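Local coordinates for protein phosphopantetheine adenylyltransferase (Archaeoglobus fulgidus, PDB 3DO8) that probably transfers an adenylyl group reversibly from ATP to 4'-phosphopantetheine, giving dephospho-CoA and pyrophosphate in coenzyme A biosynthesis, at residues F87-V92 / T116-D121; H16-D21 / T134-G139; G7-L12 / I31-T36. All blocks are in the same frame, centred on the assembly; numbering follows the deposited sequence.

Interaction 1 of 3, residues F87-V92 / T116-D121; sequences FEYLVV and TIVKVD
Tyr89 and Thr116 lie side by side where two parallel strands begin, on a ladder of five backbone hydrogen bonds. Leu90 and Val92 each spend both N-H and C=O on segment 116-121: Leu90 bonds to Thr116 O and Val118 N, and Val92 to Val118 O and Val120 N. The last of these, Val120 N to Val92 O at 2.8 Å, is almost straight (178°). Tyr89 and Val91 turn theirs the other way, to Lys2 and Ala4, where strand 3-7 begins. At the ladder's start Glu88 O takes a bent bond from Thr116 N (3.1 Å, 148°) and a proton from a water at 2.7 Å. That water also reaches Thr116 OG1 at 2.7 Å; threonine thus offers a methyl to the packing and an oxygen to the bound water. Tyr89 CG is anti to its carbonyl carbon (chi1 -70°); CD1 lies 3.5 Å from Val118 CG2, and CE1 beside Thr116 CG2. The ring carries OH to Asp21 of the second subunit, while Glu88 is paired with Lys2 and with Lys18 of the second subunit. An alanine in place of Tyr89 would probably leave that Asp21 without its hydroxyl partner and open a gap beside Val118. On the face bearing Leu90 and Ile117, Val92 CG2 packs 3.7 Å from Ile117 CG2; beta-branched valine and isoleucine suit extended strands. Lys119 NZ forms a salt bridge with the syn lone pair of Asp121 OD1 (2.8 Å). Helix 97-110 connects the strands, a beta-alpha-beta crossover of the Rossmann-like nucleotidyltransferase fold.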
# COMPACT_ATOMS: atom_id res chain seq x y z
N PHE A 87 5.67 9.92 10.84
CA PHE A 87 5.19 8.62 10.41
C PHE A 87 6.08 8.13 9.28
O PHE A 87 6.55 8.93 8.45
CB PHE A 87 3.74 8.73 9.87
CG PHE A 87 2.73 9.08 10.90
CD1 PHE A 87 2.26 8.11 11.78
CD2 PHE A 87 2.21 10.37 10.99
CE1 PHE A 87 1.32 8.43 12.75
CE2 PHE A 87 1.27 10.69 11.95
CZ PHE A 87 0.82 9.72 12.83
N GLU A 88 6.29 6.82 9.23
CA GLU A 88 6.99 6.23 8.10
C GLU A 88 6.10 6.09 6.85
O GLU A 88 6.53 6.38 5.73
CB GLU A 88 7.56 4.87 8.48
CG GLU A 88 8.43 4.26 7.42
CD GLU A 88 9.26 3.06 7.94
OE1 GLU A 88 9.31 2.84 9.18
OE2 GLU A 88 9.86 2.35 7.11
N TYR A 89 4.86 5.63 7.05
CA TYR A 89 3.90 5.38 5.98
C TYR A 89 2.58 6.08 6.35
O TYR A 89 2.20 6.11 7.52
CB TYR A 89 3.62 3.87 5.84
CG TYR A 89 4.79 3.07 5.29
CD1 TYR A 89 5.24 3.28 4.00
CD2 TYR A 89 5.44 2.12 6.07
CE1 TYR A 89 6.28 2.55 3.48
CE2 TYR A 89 6.51 1.40 5.57
CZ TYR A 89 6.92 1.62 4.26
OH TYR A 89 7.97 0.93 3.67
N LEU A 90 1.90 6.55 5.31
CA LEU A 90 0.55 7.09 5.42
C LEU A 90 -0.28 6.32 4.41
O LEU A 90 -0.03 6.39 3.19
CB LEU A 90 0.55 8.58 5.07
CG LEU A 90 -0.80 9.34 4.96
CD1 LEU A 90 -1.75 9.14 6.14
CD2 LEU A 90 -0.53 10.85 4.65
N VAL A 91 -1.23 5.54 4.92
CA VAL A 91 -2.05 4.65 4.13
C VAL A 91 -3.36 5.37 3.83
O VAL A 91 -4.05 5.80 4.75
CB VAL A 91 -2.34 3.30 4.85
CG1 VAL A 91 -3.38 2.49 4.02
CG2 VAL A 91 -1.04 2.54 5.03
N VAL A 92 -3.67 5.48 2.53
CA VAL A 92 -4.80 6.26 2.05
C VAL A 92 -5.55 5.53 0.93
O VAL A 92 -5.07 4.58 0.39
CB VAL A 92 -4.35 7.67 1.55
CG1 VAL A 92 -3.82 8.45 2.72
CG2 VAL A 92 -3.35 7.57 0.44
N THR A 116 6.14 8.36 3.42
CA THR A 116 5.85 7.53 2.23
C THR A 116 4.34 7.26 2.13
O THR A 116 3.78 6.64 3.02
CB THR A 116 6.64 6.21 2.24
OG1 THR A 116 8.03 6.53 2.20
CG2 THR A 116 6.30 5.38 1.01
N ILE A 117 3.73 7.71 1.04
CA ILE A 117 2.31 7.52 0.82
C ILE A 117 2.08 6.16 0.17
O ILE A 117 2.72 5.81 -0.87
CB ILE A 117 1.69 8.63 -0.05
CG1 ILE A 117 1.89 10.01 0.63
CG2 ILE A 117 0.21 8.38 -0.33
CD1 ILE A 117 1.54 11.21 -0.23
N VAL A 118 1.15 5.44 0.78
CA VAL A 118 0.73 4.11 0.32
C VAL A 118 -0.76 4.20 -0.04
O VAL A 118 -1.61 4.30 0.83
CB VAL A 118 1.00 3.02 1.40
CG1 VAL A 118 0.51 1.64 0.89
CG2 VAL A 118 2.48 3.06 1.81
N LYS A 119 -1.05 4.25 -1.34
CA LYS A 119 -2.40 4.44 -1.82
C LYS A 119 -2.98 3.08 -2.12
O LYS A 119 -2.47 2.34 -2.96
CB LYS A 119 -2.41 5.26 -3.09
CG LYS A 119 -3.79 5.59 -3.60
CD LYS A 119 -3.68 6.20 -4.97
CE LYS A 119 -5.03 6.57 -5.54
NZ LYS A 119 -5.18 6.04 -6.95
N VAL A 120 -4.05 2.76 -1.44
CA VAL A 120 -4.72 1.47 -1.65
C VAL A 120 -5.95 1.75 -2.50
O VAL A 120 -6.86 2.48 -2.08
CB VAL A 120 -5.12 0.88 -0.32
CG1 VAL A 120 -5.89 -0.46 -0.47
CG2 VAL A 120 -3.87 0.77 0.61
N ASP A 121 -5.97 1.20 -3.71
CA ASP A 121 -7.13 1.36 -4.62
C ASP A 121 -8.20 0.38 -4.15
O ASP A 121 -8.25 -0.78 -4.53
CB ASP A 121 -6.74 1.13 -6.07
CG ASP A 121 -6.14 2.37 -6.75
OD1 ASP A 121 -5.90 3.43 -6.12
OD2 ASP A 121 -5.92 2.28 -7.97
O HOH W 1 9.04 6.73 4.69

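Interaction 2 of 3, residues H16-D21 / T134-G139; sequences HKKLID and TRIKRG
Arg138 crosses Asp21 at a slant and ends with its guanidinium over the Lys17 carbonyl. Its CB lies 4.0 Å from Asp21 OD1. Beyond CG the chain bends (chi2 -41°), placing CD 3.6 Å from the same oxygen. NE and CZ then pass by Lys17 O, which sits 3.6 Å above the guanidinium plane, over its centre; the partly negative helix carbonyl probably attracts the cation. NH1 comes 3.3 Å from Asp21 CB and makes a long salt bridge of 3.5 Å to Asp21 OD2, the carboxylate and guanidinium planes being 46° apart. NH2 meets Lys18 CG at the guanidinium edge, in plane, and its charge is answered by Glu14. An arginine suits this place: its long arm serves both acids while its flat head rests on the helix. That helix, 14-27, follows the first strand of the Rossmann-like fold and starts at the His-x-Gly-His signature of the nucleotidyltransferases, to which His16 belongs; segment 134-139 is an irregular piece after the last strand. The bond from CA to CB of Asp21 points toward this segment, and CG stands anti to the backbone N (chi1 -169°). Its OD1 takes a weak bond from Gly139 N at 3.5 Å and another from Tyr66; OD2 is shared with Lys25 and with Tyr89 of the second subunit. Ile136 adds aliphatic cover, its CD1 lying 4.0 Å from CG of Lys18, which it crosses at about a right angle. The extended Lys18 chain carries NZ on to Ser133 OG.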
# COMPACT_ATOMS: atom_id res chain seq x y z
N HIS A 16 -12.59 0.16 3.79
CA HIS A 16 -11.92 0.48 5.04
C HIS A 16 -11.13 -0.73 5.54
O HIS A 16 -10.02 -0.61 6.07
CB HIS A 16 -12.86 0.88 6.16
CG HIS A 16 -13.69 2.10 5.89
ND1 HIS A 16 -13.16 3.35 5.63
CD2 HIS A 16 -15.03 2.25 5.90
CE1 HIS A 16 -14.15 4.21 5.47
NE2 HIS A 16 -15.29 3.56 5.61
N LYS A 17 -11.72 -1.91 5.44
CA LYS A 17 -11.05 -3.12 5.87
C LYS A 17 -9.76 -3.39 5.09
O LYS A 17 -8.76 -3.85 5.67
CB LYS A 17 -12.00 -4.28 5.89
CG LYS A 17 -13.17 -4.01 6.85
CD LYS A 17 -14.20 -5.13 6.83
CE LYS A 17 -15.40 -4.82 7.70
NZ LYS A 17 -16.46 -5.89 7.68
N LYS A 18 -9.74 -3.04 3.81
CA LYS A 18 -8.50 -3.18 3.04
C LYS A 18 -7.45 -2.21 3.55
O LYS A 18 -6.27 -2.57 3.71
CB LYS A 18 -8.73 -2.98 1.56
CG LYS A 18 -9.58 -4.07 0.92
CD LYS A 18 -9.96 -3.75 -0.52
CE LYS A 18 -10.51 -5.01 -1.22
NZ LYS A 18 -10.83 -4.67 -2.63
N LEU A 19 -7.85 -0.97 3.80
CA LEU A 19 -6.93 0.03 4.32
C LEU A 19 -6.32 -0.44 5.65
O LEU A 19 -5.12 -0.31 5.90
CB LEU A 19 -7.64 1.35 4.55
CG LEU A 19 -8.19 2.14 3.38
CD1 LEU A 19 -8.57 3.58 3.82
CD2 LEU A 19 -7.20 2.13 2.24
N ILE A 20 -7.20 -0.93 6.52
CA ILE A 20 -6.78 -1.37 7.85
C ILE A 20 -5.81 -2.55 7.72
O ILE A 20 -4.79 -2.61 8.46
CB ILE A 20 -8.02 -1.74 8.73
CG1 ILE A 20 -8.76 -0.46 9.14
CG2 ILE A 20 -7.63 -2.53 9.97
CD1 ILE A 20 -10.18 -0.66 9.64
N ASP A 21 -6.10 -3.48 6.81
CA ASP A 21 -5.23 -4.66 6.64
C ASP A 21 -3.84 -4.20 6.22
O ASP A 21 -2.83 -4.67 6.72
CB ASP A 21 -5.78 -5.61 5.57
CG ASP A 21 -5.06 -6.95 5.56
OD1 ASP A 21 -5.08 -7.63 6.62
OD2 ASP A 21 -4.48 -7.32 4.49
N THR A 134 -10.38 -9.84 -5.41
CA THR A 134 -9.80 -11.10 -4.95
C THR A 134 -9.83 -11.10 -3.42
O THR A 134 -9.74 -10.04 -2.78
CB THR A 134 -8.34 -11.28 -5.41
OG1 THR A 134 -7.61 -10.09 -5.08
CG2 THR A 134 -8.23 -11.52 -6.91
N ARG A 135 -9.93 -12.30 -2.85
CA ARG A 135 -9.98 -12.45 -1.41
C ARG A 135 -8.62 -12.05 -0.84
O ARG A 135 -7.58 -12.30 -1.46
CB ARG A 135 -10.31 -13.89 -1.02
CG ARG A 135 -10.44 -14.08 0.50
CD ARG A 135 -11.18 -15.39 0.86
NE ARG A 135 -11.72 -15.35 2.22
CZ ARG A 135 -12.94 -14.90 2.57
NH1 ARG A 135 -13.80 -14.44 1.66
NH2 ARG A 135 -13.29 -14.92 3.86
N ILE A 136 -8.66 -11.37 0.31
CA ILE A 136 -7.46 -11.08 1.08
C ILE A 136 -7.59 -11.75 2.44
O ILE A 136 -8.58 -11.54 3.16
CB ILE A 136 -7.26 -9.58 1.31
CG1 ILE A 136 -7.03 -8.84 -0.02
CG2 ILE A 136 -6.08 -9.36 2.24
CD1 ILE A 136 -7.46 -7.38 0.02
N LYS A 137 -6.60 -12.55 2.80
CA LYS A 137 -6.56 -13.16 4.11
C LYS A 137 -6.11 -12.12 5.15
O LYS A 137 -4.94 -11.72 5.18
CB LYS A 137 -5.62 -14.37 4.10
CG LYS A 137 -6.10 -15.47 3.14
CD LYS A 137 -7.04 -16.46 3.80
CE LYS A 137 -6.28 -17.46 4.67
NZ LYS A 137 -7.06 -18.71 4.93
N ARG A 138 -7.07 -11.65 5.96
CA ARG A 138 -6.79 -10.67 7.01
C ARG A 138 -5.97 -11.27 8.13
O ARG A 138 -6.18 -12.41 8.53
CB ARG A 138 -8.08 -10.13 7.65
CG ARG A 138 -9.07 -9.54 6.69
CD ARG A 138 -8.39 -8.72 5.63
NE ARG A 138 -9.35 -7.87 4.93
CZ ARG A 138 -9.05 -7.08 3.90
NH1 ARG A 138 -7.81 -7.00 3.42
NH2 ARG A 138 -10.01 -6.36 3.36
N GLY A 139 -5.05 -10.47 8.65
CA GLY A 139 -4.23 -10.86 9.78
C GLY A 139 -2.85 -10.25 9.62
O GLY A 139 -2.58 -9.54 8.66

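Interaction 3 of 3, residues G7-L12 / I31-T36; sequences GTFEPL and ITIGVT
Phe9 packs its ring against Ile33 and Val35, with CZ 3.9 Å from Ile33 CG2 and CD2 3.9 Å from Val35 CG2. Between these two side chains comes Gly34, whose carbonyl oxygen lies at the ring's edge, in plane, 3.5 Å from Phe9 CE2, where the slightly positive rim hydrogens would probably welcome it. Phe9 CG is anti to its own carbonyl carbon (chi1 -58°), and from there the ring reaches strand 31-36. Gly7 makes room for it: a CB on this residue would fall 3.0 Å from Phe9 CE2 and clash. Gly7 also joins the strands, in a parallel bridge with Val35: its N donates to Gly34 O, and its O receives Thr36 N at 2.9 Å together with a CA-H...O contact from Val35 CA at 3.2 Å. Here strand 3-7 ends and the chain enters the Gly-Thr-Phe loop leading to the His-x-Gly-His signature, a sequence pattern of this nucleotidyltransferase superfamily that in relatives lies at the ATP site. The loop leaves the carboxyl end of the parallel sheet, where Rossmann-like folds bind nucleotides. Just past Gly7, Thr8 and Thr36 join hydroxyls, OG1 to OG1, at 2.8 Å. Thr36 OG1 lies between its own backbone N and carbonyl carbon (chi1 52°), which brings it to Thr8 OG1. Threonine suits both places, since each offers a hydroxyl on a short, branched stem. Arg54 of helix 51-66 donates to the carbonyls of both threonines, and Val58 of that helix touches Phe9 and Ile33.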
# COMPACT_ATOMS: atom_id res chain seq x y z
N GLY A 7 -9.91 8.25 8.82
CA GLY A 7 -11.20 8.13 8.17
C GLY A 7 -12.36 8.50 9.07
O GLY A 7 -12.18 8.83 10.24
N THR A 8 -13.54 8.48 8.47
CA THR A 8 -14.79 8.65 9.19
C THR A 8 -15.36 7.27 9.57
O THR A 8 -15.89 7.11 10.63
CB THR A 8 -15.80 9.44 8.34
OG1 THR A 8 -15.33 10.77 8.18
CG2 THR A 8 -17.16 9.47 8.99
N PHE A 9 -15.22 6.29 8.68
CA PHE A 9 -15.58 4.88 8.96
C PHE A 9 -17.06 4.73 9.21
O PHE A 9 -17.48 3.97 10.11
CB PHE A 9 -14.76 4.29 10.12
CG PHE A 9 -13.27 4.33 9.90
CD1 PHE A 9 -12.64 3.42 9.05
CD2 PHE A 9 -12.49 5.29 10.53
CE1 PHE A 9 -11.25 3.47 8.85
CE2 PHE A 9 -11.14 5.37 10.31
CZ PHE A 9 -10.50 4.46 9.48
N GLU A 10 -17.88 5.39 8.39
CA GLU A 10 -19.33 5.23 8.50
C GLU A 10 -19.95 4.97 7.14
O GLU A 10 -19.93 5.86 6.29
CB GLU A 10 -20.01 6.46 9.13
CG GLU A 10 -21.53 6.29 9.24
CD GLU A 10 -22.23 7.49 9.80
OE1 GLU A 10 -21.63 8.21 10.62
OE2 GLU A 10 -23.41 7.74 9.39
N PRO A 11 -20.46 3.75 6.92
CA PRO A 11 -20.26 2.59 7.78
C PRO A 11 -18.83 2.07 7.54
O PRO A 11 -18.10 2.59 6.69
CB PRO A 11 -21.26 1.58 7.25
CG PRO A 11 -21.35 1.88 5.86
CD PRO A 11 -21.17 3.37 5.70
N LEU A 12 -18.45 1.07 8.33
CA LEU A 12 -17.15 0.43 8.19
C LEU A 12 -17.27 -0.63 7.11
O LEU A 12 -17.83 -1.72 7.35
CB LEU A 12 -16.74 -0.17 9.53
CG LEU A 12 -15.32 -0.76 9.62
CD1 LEU A 12 -15.02 -1.89 8.65
CD2 LEU A 12 -14.32 0.27 9.43
N ILE A 31 0.65 1.61 14.84
CA ILE A 31 -0.23 2.35 13.94
C ILE A 31 -1.08 3.26 14.80
O ILE A 31 -1.33 2.98 15.98
CB ILE A 31 -1.15 1.44 13.12
CG1 ILE A 31 -2.17 0.69 13.99
CG2 ILE A 31 -0.32 0.43 12.32
CD1 ILE A 31 -3.18 -0.03 13.13
N THR A 32 -1.50 4.35 14.19
CA THR A 32 -2.48 5.25 14.76
C THR A 32 -3.58 5.39 13.77
O THR A 32 -3.32 5.72 12.59
CB THR A 32 -1.87 6.62 15.06
OG1 THR A 32 -0.75 6.45 15.94
CG2 THR A 32 -2.84 7.51 15.73
N ILE A 33 -4.81 5.09 14.21
CA ILE A 33 -5.98 5.25 13.39
C ILE A 33 -6.72 6.52 13.84
O ILE A 33 -7.19 6.60 14.98
CB ILE A 33 -6.96 4.04 13.48
CG1 ILE A 33 -6.23 2.72 13.13
CG2 ILE A 33 -8.14 4.29 12.56
CD1 ILE A 33 -7.16 1.50 13.13
N GLY A 34 -6.79 7.50 12.95
CA GLY A 34 -7.54 8.70 13.19
C GLY A 34 -8.98 8.47 12.80
O GLY A 34 -9.25 7.92 11.71
N VAL A 35 -9.89 8.89 13.67
CA VAL A 35 -11.32 8.85 13.36
C VAL A 35 -11.84 10.30 13.44
O VAL A 35 -11.60 11.01 14.44
CB VAL A 35 -12.03 7.90 14.33
CG1 VAL A 35 -13.56 8.00 14.15
CG2 VAL A 35 -11.49 6.46 14.14
N THR A 36 -12.54 10.74 12.40
CA THR A 36 -12.98 12.13 12.32
C THR A 36 -13.94 12.48 13.46
O THR A 36 -14.81 11.69 13.83
CB THR A 36 -13.67 12.41 10.98
OG1 THR A 36 -14.69 11.44 10.77
CG2 THR A 36 -12.68 12.37 9.81

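Overall arrangement
The three contacts lie about 15 Å apart, centre to centre, around one five-stranded parallel sheet ordered 71-75, 31-36, 3-7, 89-92, 116-121. Interaction 3 joins the end of the central strand to one neighbour, interaction 1 lies on the other side of strand 3-7, and interaction 2 ties helix 14-27 to loop 134-139. Along the chain, interaction 3 closes before interaction 1 opens, interaction 1 is nested within interaction 2, and the segments of interactions 2 and 3 alternate. Leu19 packs on Val120, and His16 meets Phe9. Interactions 1 and 2 both help build the dimer interface, whereas interaction 3 lies at the sheet's carboxyl end, where relatives bind ATP.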